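Local structure of FAD-binding oxidoreductase (Gulosibacter chungangensis, 7PBG) at residues A[16-19]-A[20-24]; A[46-49]-A[50-54]; A[62-65]-A[66-70]; A[71-74]-A[75-79]. The protein is a 4-ethylphenol oxidase that uses covalently bound FAD to dehydrogenate 4-alkylphenols, probably yielding 4-vinylphenol-type products. All blocks are in the same frame, centred on the assembly; numbering follows the deposited sequence.

Contact 1: residues A[16-19]-A[20-24]; sequences ANAI and SEFSE
A chi1 of -55° folds the S23 hydroxyl back beside its own amide, and from there it reaches the carbonyl of I19, one turn earlier in the helix; F22, with chi1 at -65°, lays its ring back over the preceding turn in the same way. S23 OG donates to I19 O at 2.7 Å, standing well above the carbonyl plane rather than on a lone pair. The amide S23 N comes to I19 O from the opposite face, at 2.8 Å. I19 O therefore takes two donors from a single residue, and the second bond fixes the rotation of the hydroxyl. F22 N points almost straight at A18 O, 2.8 Å away with an N-H...O angle of 173°, and that same oxygen lies over one face of the F22 ring. The ring also has apolar neighbours: A18 CB is 4.2 Å from F22 CE2, and the tip of I19, CD1, comes equally near to F22 CD2. All this belongs to helix 12-26. F22 meets I70 and I73 of helix 64-77, while V31 of strand 31-32 touches I19, F22 and S23, and strand 57-59 receives I19 on A57 and F22 on I59.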
# COMPACT_ATOMS: atom_id res chain seq x y z
N ALA A 16 -1.85 41.92 4.16
CA ALA A 16 -0.64 42.69 3.79
C ALA A 16 0.48 42.38 4.80
O ALA A 16 1.67 42.39 4.41
CB ALA A 16 -0.93 44.18 3.74
N ASN A 17 0.13 42.17 6.06
CA ASN A 17 1.15 41.95 7.13
C ASN A 17 1.78 40.58 6.90
O ASN A 17 3.01 40.51 6.96
CB ASN A 17 0.60 42.09 8.55
CG ASN A 17 0.42 43.52 8.98
OD1 ASN A 17 1.08 44.42 8.48
ND2 ASN A 17 -0.49 43.73 9.90
N ALA A 18 0.96 39.57 6.58
CA ALA A 18 1.43 38.20 6.24
C ALA A 18 2.30 38.23 4.99
O ALA A 18 3.40 37.61 4.98
CB ALA A 18 0.25 37.29 6.07
N ILE A 19 1.86 38.94 3.95
CA ILE A 19 2.63 39.09 2.67
C ILE A 19 3.99 39.73 2.97
O ILE A 19 5.02 39.26 2.42
CB ILE A 19 1.83 39.89 1.60
CG1 ILE A 19 0.59 39.14 1.12
CG2 ILE A 19 2.72 40.29 0.43
CD1 ILE A 19 0.86 37.86 0.30
N SER A 20 4.03 40.75 3.81
CA SER A 20 5.30 41.40 4.21
C SER A 20 6.22 40.39 4.93
O SER A 20 7.46 40.38 4.63
CB SER A 20 5.00 42.63 5.04
OG SER A 20 6.19 43.08 5.65
N GLU A 21 5.68 39.48 5.76
CA GLU A 21 6.48 38.44 6.47
C GLU A 21 6.96 37.37 5.47
O GLU A 21 8.15 37.02 5.51
CB GLU A 21 5.67 37.82 7.61
CG GLU A 21 5.45 38.79 8.77
CD GLU A 21 5.17 38.14 10.12
OE1 GLU A 21 5.82 37.11 10.43
OE2 GLU A 21 4.35 38.69 10.87
N PHE A 22 6.10 36.88 4.58
CA PHE A 22 6.51 35.95 3.49
C PHE A 22 7.64 36.59 2.69
O PHE A 22 8.70 35.96 2.45
CB PHE A 22 5.34 35.63 2.58
CG PHE A 22 4.19 34.89 3.20
CD1 PHE A 22 4.39 33.84 4.06
CD2 PHE A 22 2.89 35.18 2.83
CE1 PHE A 22 3.31 33.13 4.57
CE2 PHE A 22 1.82 34.47 3.34
CZ PHE A 22 2.04 33.45 4.21
N SER A 23 7.45 37.84 2.25
CA SER A 23 8.48 38.57 1.45
C SER A 23 9.80 38.64 2.22
O SER A 23 10.86 38.34 1.62
CB SER A 23 7.99 39.94 1.05
OG SER A 23 6.76 39.83 0.37
N GLU A 24 9.77 39.07 3.49
CA GLU A 24 10.99 39.29 4.30
C GLU A 24 11.75 37.95 4.42
O GLU A 24 12.99 37.97 4.27
CB GLU A 24 10.70 39.90 5.68

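Contact 2: residues A[46-49]-A[50-54]; sequences PVTD and GDEFK
E52 folds back against T48 from its CB onward. CB starts 3.8 Å from T48 OG1. CG then leaves beside the backbone N, and a bend at chi2 (98°) turns the carboxylate back toward the start of the loop. CD lies 3.8 Å from T48 CB, so the two side chains meet obliquely through van der Waals contact alone. At the tip, OE1 takes a weak hydrogen bond from G50 N at 2.8 Å, bent to 127°; both carboxylate oxygens lie near T48 CB, OE1 slightly the closer. The D49 carboxylate lies well away, its OD1 in a salt bridge with R454 of helix 451-470.

The backbone that carries E52 is a type II beta turn from D51 to K54, with F53 at the third position in the positive-phi conformation (phi 67°) that glycine more often supplies. The F53 ring comes up to T48, whose OG1 sits at its edge near the ring plane, 3.8 Å from CD2. The T48 methyl CG2 is 4.0 Å from F53 CE2, and the two side chains cross at about a right angle.

T48 OG1 itself donates to a water that in turn donates to G50 O and, at 2.6 Å, to E52 O, bridging the two limbs of the loop. G50 O has a second donor in K54 NZ, 3.0 Å away, as the lysine chain doubles back over the turn. F53 also packs on S96 and V481.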
# COMPACT_ATOMS: atom_id res chain seq x y z
N PRO A 46 -12.25 25.58 -15.56
CA PRO A 46 -13.30 25.88 -14.59
C PRO A 46 -14.66 25.37 -15.04
O PRO A 46 -14.94 25.20 -16.20
CB PRO A 46 -13.25 27.40 -14.55
CG PRO A 46 -12.90 27.78 -15.95
CD PRO A 46 -11.82 26.77 -16.31
N VAL A 47 -15.55 25.19 -14.07
CA VAL A 47 -16.99 25.00 -14.37
C VAL A 47 -17.78 26.07 -13.58
O VAL A 47 -19.02 25.94 -13.46
CB VAL A 47 -17.47 23.57 -14.11
CG1 VAL A 47 -16.85 22.58 -15.09
CG2 VAL A 47 -17.21 23.13 -12.67
N THR A 48 -17.08 27.05 -13.02
CA THR A 48 -17.70 28.18 -12.27
C THR A 48 -17.26 29.48 -12.94
O THR A 48 -16.22 29.48 -13.63
CB THR A 48 -17.34 28.12 -10.78
OG1 THR A 48 -15.93 28.07 -10.64
CG2 THR A 48 -17.95 26.94 -10.06
N ASP A 49 -17.97 30.58 -12.65
CA ASP A 49 -17.84 31.83 -13.45
C ASP A 49 -17.24 32.99 -12.65
O ASP A 49 -16.83 33.98 -13.31
CB ASP A 49 -19.20 32.26 -14.02
CG ASP A 49 -19.87 31.19 -14.84
OD1 ASP A 49 -19.16 30.46 -15.56
OD2 ASP A 49 -21.09 31.06 -14.74
N GLY A 50 -17.18 32.87 -11.31
CA GLY A 50 -16.90 33.99 -10.39
C GLY A 50 -15.54 33.86 -9.72
O GLY A 50 -14.58 33.33 -10.34
N ASP A 51 -15.46 34.28 -8.46
CA ASP A 51 -14.21 34.25 -7.67
C ASP A 51 -14.09 32.92 -6.90
O ASP A 51 -13.12 32.81 -6.12
CB ASP A 51 -14.11 35.50 -6.80
CG ASP A 51 -13.50 36.65 -7.58
OD1 ASP A 51 -13.10 36.44 -8.75
OD2 ASP A 51 -13.42 37.75 -7.01
N GLU A 52 -14.95 31.93 -7.17
CA GLU A 52 -14.79 30.55 -6.63
C GLU A 52 -13.42 29.99 -7.01
O GLU A 52 -13.03 30.16 -8.22
CB GLU A 52 -15.88 29.60 -7.13
CG GLU A 52 -17.27 30.13 -6.89
CD GLU A 52 -17.92 30.81 -8.09
OE1 GLU A 52 -17.22 31.45 -8.92
OE2 GLU A 52 -19.14 30.68 -8.21
N PHE A 53 -12.69 29.45 -6.04
CA PHE A 53 -11.45 28.68 -6.27
C PHE A 53 -10.37 29.63 -6.83
O PHE A 53 -9.45 29.16 -7.48
CB PHE A 53 -11.70 27.52 -7.25
CG PHE A 53 -12.92 26.69 -6.90
CD1 PHE A 53 -13.00 26.06 -5.67
CD2 PHE A 53 -13.99 26.58 -7.76
CE1 PHE A 53 -14.13 25.33 -5.32
CE2 PHE A 53 -15.13 25.87 -7.40
CZ PHE A 53 -15.21 25.26 -6.17
N LYS A 54 -10.45 30.92 -6.54
CA LYS A 54 -9.41 31.88 -7.02
C LYS A 54 -8.46 32.20 -5.87
O LYS A 54 -8.89 32.88 -4.89
CB LYS A 54 -10.02 33.13 -7.67
CG LYS A 54 -10.94 32.85 -8.84
CD LYS A 54 -10.31 32.81 -10.15
CE LYS A 54 -11.29 32.54 -11.28
NZ LYS A 54 -11.99 33.77 -11.70
O HOH W 1 -14.18 30.24 -10.55

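Contact 3: residues A[62-65]-A[66-70]; sequences GSTE and DVQVI
G62 and D66 make the shortest polar link: G62 N donates to D66 OD2 at 2.8 Å, meeting the carboxylate oxygen on its anti side and 26° out of its plane. Next to it S63 holds the N-cap position. With chi1 at 71°, its OG is tucked between its own backbone N and carbonyl carbon, where it accepts from D66 N over 3.1 Å in a nearly straight bond. D66 thus works both ways, giving its amide to the S63 hydroxyl and its carboxylate to the amide just before the cap. A water donates to D66 OD2 and makes a weak hydrogen bond with S63 OG. The carboxylate sits at the first turn, where the helix dipole would probably stabilise its negative charge.

The regular bonds start at once: V67 N meets S63 O at 3.1 Å in the carbonyl plane, and Q68 N reaches T64 O at 2.9 Å. Q68 sends its extended chain back along the preceding turn; CG rests 3.3 Å from T64 O and OE1 3.4 Å from E65 CA, while NE2 is taken by G189 O. T64 OG1 has its own outside partner, E183 OE1. Beyond the polar groups, V67 CG2 lies 3.6 Å from S63 O and the valine packs on P61 and V185, whereas V69 turns to T25 and I26 of helix 12-26. This is a serine-capped start to helix 64-77, the connecting helix of a beta-alpha-beta crossover from strand 57-59 to strand 81-84 in the FAD-binding domain, with the V67 side chain about 8 Å from the bound FAD.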
# COMPACT_ATOMS: atom_id res chain seq x y z
N GLY A 62 11.82 27.89 -2.07
CA GLY A 62 13.13 27.46 -2.61
C GLY A 62 13.66 26.21 -1.95
O GLY A 62 14.68 25.69 -2.45
N SER A 63 13.02 25.73 -0.88
CA SER A 63 13.58 24.71 0.04
C SER A 63 12.51 24.26 1.04
O SER A 63 11.55 25.00 1.27
CB SER A 63 14.76 25.20 0.78
OG SER A 63 14.36 26.16 1.74
N THR A 64 12.72 23.11 1.66
CA THR A 64 11.89 22.64 2.79
C THR A 64 11.83 23.76 3.86
O THR A 64 10.74 24.03 4.40
CB THR A 64 12.46 21.36 3.37
OG1 THR A 64 12.51 20.41 2.28
CG2 THR A 64 11.59 20.83 4.50
N GLU A 65 12.97 24.40 4.16
CA GLU A 65 12.98 25.45 5.22
C GLU A 65 12.00 26.57 4.84
O GLU A 65 11.29 27.10 5.74
CB GLU A 65 14.39 25.99 5.43
CG GLU A 65 14.46 26.96 6.60
CD GLU A 65 15.87 27.37 7.00
OE1 GLU A 65 16.84 26.87 6.38
OE2 GLU A 65 16.01 28.17 7.94
N ASP A 66 12.02 27.00 3.59
CA ASP A 66 11.09 28.06 3.10
C ASP A 66 9.66 27.58 3.38
O ASP A 66 8.85 28.33 3.91
CB ASP A 66 11.24 28.38 1.62
CG ASP A 66 12.44 29.25 1.28
OD1 ASP A 66 13.21 29.62 2.20
OD2 ASP A 66 12.58 29.56 0.09
N VAL A 67 9.33 26.38 2.95
CA VAL A 67 7.97 25.81 3.24
C VAL A 67 7.66 25.90 4.74
O VAL A 67 6.54 26.34 5.12
CB VAL A 67 7.82 24.38 2.68
CG1 VAL A 67 6.45 23.82 3.05
CG2 VAL A 67 7.98 24.38 1.19
N GLN A 68 8.59 25.51 5.61
CA GLN A 68 8.33 25.55 7.08
C GLN A 68 7.98 26.98 7.52
O GLN A 68 7.07 27.15 8.31
CB GLN A 68 9.52 25.07 7.89
CG GLN A 68 9.94 23.66 7.54
CD GLN A 68 11.14 23.28 8.35
OE1 GLN A 68 12.27 23.38 7.86
NE2 GLN A 68 10.91 22.93 9.62
N VAL A 69 8.77 27.95 7.10
CA VAL A 69 8.59 29.35 7.57
C VAL A 69 7.28 29.88 7.01
O VAL A 69 6.57 30.58 7.75
CB VAL A 69 9.78 30.29 7.26
CG1 VAL A 69 10.09 30.43 5.81
CG2 VAL A 69 9.57 31.68 7.87
N ILE A 70 6.93 29.55 5.76
CA ILE A 70 5.61 29.97 5.18
C ILE A 70 4.46 29.39 6.01
O ILE A 70 3.46 30.09 6.32
CB ILE A 70 5.50 29.56 3.70
CG1 ILE A 70 6.47 30.37 2.83
CG2 ILE A 70 4.07 29.66 3.18
CD1 ILE A 70 6.85 29.65 1.54
O HOH W 2 15.44 28.59 -0.38

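Contact 4: residues A[71-74]-A[75-79]; sequences VRIA and NKYGI
V71 and N75 lie side by side and point the same way, as do I73 and Y77, so each pair runs along one strip of the helix. In the first pair N75 curls its amide back, and ND2 donates to V71 O at 2.8 Å from above the carbonyl plane, 48° out of it. The backbone N75 N arrives at V71 O from the opposite face, 3.0 Å away. N75 ND2 also brushes V71 CG1, at 3.6 Å. In the second pair, I73 CG2 touches Y77 CD2 at 3.8 Å, and I73 O lies at the edge of the tyrosine ring, near its plane. K76 CG lies over one face of that ring, offset toward its rim. Both polar ends go to helix 12-26: K76 NZ forms a salt bridge with E21 OE2, and Y77 OH probably hydrogen-bonds to the same oxygen.

The helix then ends in a Schellman motif. G78, with phi at 69°, is the C-prime residue; I79 N turns back to A74 O at 3.0 Å, and the inner bond from G78 N to N75 O is weak. The return of the chain brings I79 O to 3.4 Å from A74 CB, buried and without a polar partner.

V71 O is gripped by two donors, and N75 is held further by A187 O on ND2 and N511 ND2 on OD1, so its amide is fixed in orientation. E21, facing a lysine and a hydroxyl at once, is probably kept ionised by them.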
# COMPACT_ATOMS: atom_id res chain seq x y z
N VAL A 71 4.56 28.12 6.38
CA VAL A 71 3.48 27.45 7.15
C VAL A 71 3.34 28.13 8.53
O VAL A 71 2.19 28.29 9.01
CB VAL A 71 3.79 25.96 7.26
CG1 VAL A 71 2.87 25.32 8.30
CG2 VAL A 71 3.62 25.28 5.91
N ARG A 72 4.46 28.46 9.17
CA ARG A 72 4.44 29.09 10.51
C ARG A 72 3.73 30.43 10.40
O ARG A 72 2.86 30.71 11.25
CB ARG A 72 5.85 29.24 11.07
CG ARG A 72 6.46 27.90 11.47
CD ARG A 72 7.93 28.07 11.77
NE ARG A 72 8.55 26.76 11.95
CZ ARG A 72 9.77 26.43 11.55
NH1 ARG A 72 10.52 27.28 10.87
NH2 ARG A 72 10.20 25.21 11.78
N ILE A 73 4.13 31.23 9.42
CA ILE A 73 3.49 32.56 9.17
C ILE A 73 2.00 32.33 8.92
O ILE A 73 1.17 33.11 9.43
CB ILE A 73 4.18 33.33 8.04
CG1 ILE A 73 5.60 33.72 8.44
CG2 ILE A 73 3.36 34.54 7.62
CD1 ILE A 73 6.50 34.05 7.27
N ALA A 74 1.63 31.37 8.09
CA ALA A 74 0.21 31.10 7.77
C ALA A 74 -0.59 30.81 9.04
O ALA A 74 -1.71 31.31 9.19
CB ALA A 74 0.08 29.97 6.77
N ASN A 75 -0.01 30.04 9.96
CA ASN A 75 -0.66 29.72 11.26
C ASN A 75 -0.84 31.02 12.07
O ASN A 75 -1.91 31.19 12.62
CB ASN A 75 0.17 28.71 12.06
CG ASN A 75 -0.15 27.28 11.68
OD1 ASN A 75 -1.13 26.69 12.17
ND2 ASN A 75 0.67 26.70 10.82
N LYS A 76 0.16 31.88 12.10
CA LYS A 76 0.10 33.11 12.94
C LYS A 76 -1.07 33.97 12.43
O LYS A 76 -1.84 34.49 13.26
CB LYS A 76 1.43 33.85 12.91
CG LYS A 76 1.45 35.18 13.66
CD LYS A 76 2.80 35.85 13.59
CE LYS A 76 2.73 37.35 13.75
NZ LYS A 76 4.01 37.98 13.37
N TYR A 77 -1.28 34.05 11.12
CA TYR A 77 -2.30 34.96 10.54
C TYR A 77 -3.62 34.25 10.25
O TYR A 77 -4.52 34.94 9.85
CB TYR A 77 -1.77 35.61 9.27
CG TYR A 77 -0.74 36.65 9.57
CD1 TYR A 77 -1.14 37.92 9.98
CD2 TYR A 77 0.61 36.38 9.51
CE1 TYR A 77 -0.21 38.88 10.34
CE2 TYR A 77 1.55 37.33 9.87
CZ TYR A 77 1.14 38.60 10.26
OH TYR A 77 2.08 39.54 10.59
N GLY A 78 -3.68 32.92 10.33
CA GLY A 78 -4.92 32.17 9.98
C GLY A 78 -5.23 32.22 8.49
O GLY A 78 -6.40 32.27 8.13
N ILE A 79 -4.19 32.21 7.66
CA ILE A 79 -4.31 32.27 6.19
C ILE A 79 -4.21 30.87 5.61
O ILE A 79 -3.22 30.20 5.87
CB ILE A 79 -3.26 33.24 5.61
CG1 ILE A 79 -3.61 34.69 6.01
CG2 ILE A 79 -3.14 33.03 4.12
CD1 ILE A 79 -2.56 35.69 5.62

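How the contacts relate
From the N terminus, contact 1 spans two turns of helix 12-26, contact 2 shapes the loop between helix 35-39 and strand 57-59, and contacts 3 and 4 follow one another on helix 64-77, from its capped start to the glycine that follows its end. All four run in series; only contact 2 folds a loop back on itself, and none nests or crosses. The two helices pack together: F22 CE1 of contact 1 lies 3.5 Å from I70 O of contact 3, and A18 CB meets I79 CD1 of contact 4, a tie that is polar as well through E21. Contact 2 stands apart, its centre about 25 Å from that of contact 4, and borders helix 451-470 instead.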